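Hydrogenase (NiFe) small subunit HydA (Allochromatium vinosum, PDB 3MYR) carries two [4Fe-4S] clusters and one [3Fe-4S] cluster and probably relays electrons between H2 and an acceptor as the small subunit of a [NiFe] hydrogenase. Local coordinates at residues T18-R23 and M152-V157. Numbering follows the deposited sequence.
Sequences TESLTR and MVITGV
Ile154 drives its CD1 methyl at the flank of Ser20, reaching OG at 3.6 Å and CB at 3.8 Å, and the same methyl lies 4.0 Å from the backbone N of Leu21. With CG1 anti to the carbonyl carbon (chi1 -53°) and the chain extended beyond it, the ethyl arm points straight across to the other helix. Ser20 OG, though it lies against this methyl, is satisfied by a hydrogen bond with Pro149 O. On the other branch the fit is looser: CG2 of Ile154 comes no nearer to Leu21 CD1 than 4.2 Å, the two side chains crossing at about a right angle. Leu21 CD1 finds a closer neighbour in Thr155 CG2, at 3.8 Å. The axes of segments 18-23 and 152-157 cross at -79° and come within 8.4 Å; both helices belong to the flavodoxin-like alpha/beta domain of the small subunit. Helix 16-23 follows strand 5-10, whose Trp8 also packs on Leu21, and carries Cys17, a ligand of one [4Fe-4S] cluster, in its first turn. No hydrogen bond joins the two segments, and all four touching residues are buried. Only at the back of 152-157, at Met152 and Gly156, does the surface become partly exposed. Away from 152-157, Arg23 NH1 donates a nearly straight hydrogen bond (167°) to Glu19 OE2 at 2.7 Å, part of a salt bridge, with the oxygen in the guanidinium plane, where the hydrogenase large subunit packs on both residues.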
# COMPACT_ATOMS: atom_id res chain seq x y z
N THR A 18 -5.08 -6.36 -5.52
CA THR A 18 -4.02 -6.47 -6.51
C THR A 18 -2.71 -6.98 -5.90
O THR A 18 -2.03 -7.82 -6.49
CB THR A 18 -3.78 -5.03 -7.20
OG1 THR A 18 -4.87 -4.85 -8.11
CG2 THR A 18 -2.41 -5.01 -7.94
N GLU A 19 -2.38 -6.52 -4.68
CA GLU A 19 -1.14 -6.99 -4.05
C GLU A 19 -1.28 -8.47 -3.88
O GLU A 19 -0.33 -9.19 -4.09
CB GLU A 19 -0.86 -6.33 -2.68
CG GLU A 19 -0.48 -4.87 -2.87
CD GLU A 19 1.00 -4.66 -3.23
OE1 GLU A 19 1.35 -3.48 -3.41
OE2 GLU A 19 1.85 -5.59 -3.26
N SER A 20 -2.45 -8.92 -3.44
CA SER A 20 -2.65 -10.35 -3.18
C SER A 20 -2.36 -11.13 -4.49
O SER A 20 -1.61 -12.13 -4.52
CB SER A 20 -4.10 -10.62 -2.74
OG SER A 20 -4.23 -12.00 -2.47
N LEU A 21 -2.96 -10.69 -5.58
CA LEU A 21 -2.73 -11.31 -6.90
C LEU A 21 -1.22 -11.44 -7.21
O LEU A 21 -0.79 -12.45 -7.75
CB LEU A 21 -3.37 -10.43 -8.01
CG LEU A 21 -3.06 -10.81 -9.48
CD1 LEU A 21 -3.58 -12.19 -9.88
CD2 LEU A 21 -3.58 -9.69 -10.45
N THR A 22 -0.43 -10.40 -6.91
CA THR A 22 1.05 -10.49 -7.15
C THR A 22 1.73 -11.47 -6.21
O THR A 22 2.83 -11.93 -6.51
CB THR A 22 1.82 -9.12 -6.98
OG1 THR A 22 1.92 -8.84 -5.57
CG2 THR A 22 1.12 -7.97 -7.69
N ARG A 23 1.07 -11.85 -5.11
CA ARG A 23 1.69 -12.86 -4.24
C ARG A 23 1.62 -14.29 -4.74
O ARG A 23 2.37 -15.16 -4.24
CB ARG A 23 1.11 -12.84 -2.79
CG ARG A 23 1.23 -11.45 -2.10
CD ARG A 23 2.69 -10.94 -1.90
NE ARG A 23 2.53 -9.73 -1.08
CZ ARG A 23 2.32 -8.50 -1.51
NH1 ARG A 23 2.56 -8.13 -2.79
NH2 ARG A 23 1.92 -7.60 -0.60
N MET A 152 -3.60 -17.52 -4.06
CA MET A 152 -3.82 -18.65 -4.97
C MET A 152 -5.27 -19.03 -5.13
O MET A 152 -5.60 -19.77 -6.05
CB MET A 152 -2.94 -19.83 -4.61
CG MET A 152 -1.56 -19.50 -5.27
SD MET A 152 -0.59 -20.92 -5.48
CE MET A 152 -0.15 -21.34 -3.78
N VAL A 153 -6.18 -18.37 -4.38
CA VAL A 153 -7.61 -18.44 -4.73
C VAL A 153 -7.89 -17.55 -5.91
O VAL A 153 -8.63 -17.93 -6.83
CB VAL A 153 -8.51 -18.09 -3.53
CG1 VAL A 153 -9.96 -17.86 -3.97
CG2 VAL A 153 -8.40 -19.21 -2.48
N ILE A 154 -7.37 -16.33 -5.90
CA ILE A 154 -7.55 -15.44 -7.07
C ILE A 154 -7.03 -16.10 -8.35
O ILE A 154 -7.75 -16.20 -9.31
CB ILE A 154 -6.91 -14.09 -6.87
CG1 ILE A 154 -7.43 -13.49 -5.56
CG2 ILE A 154 -7.24 -13.11 -8.04
CD1 ILE A 154 -6.62 -12.23 -5.13
N THR A 155 -5.79 -16.57 -8.37
CA THR A 155 -5.28 -17.14 -9.61
C THR A 155 -5.92 -18.53 -9.86
O THR A 155 -6.00 -18.95 -10.98
CB THR A 155 -3.72 -17.26 -9.58
OG1 THR A 155 -3.34 -17.97 -8.39
CG2 THR A 155 -3.07 -15.89 -9.48
N GLY A 156 -6.27 -19.25 -8.82
CA GLY A 156 -7.03 -20.50 -8.92
C GLY A 156 -8.36 -20.38 -9.71
O GLY A 156 -8.67 -21.22 -10.56
N VAL A 157 -9.11 -19.33 -9.42
CA VAL A 157 -10.34 -19.05 -10.11
C VAL A 157 -10.03 -18.69 -11.54
O VAL A 157 -10.69 -19.17 -12.47
CB VAL A 157 -11.05 -17.86 -9.46
CG1 VAL A 157 -12.28 -17.40 -10.33
CG2 VAL A 157 -11.63 -18.30 -8.09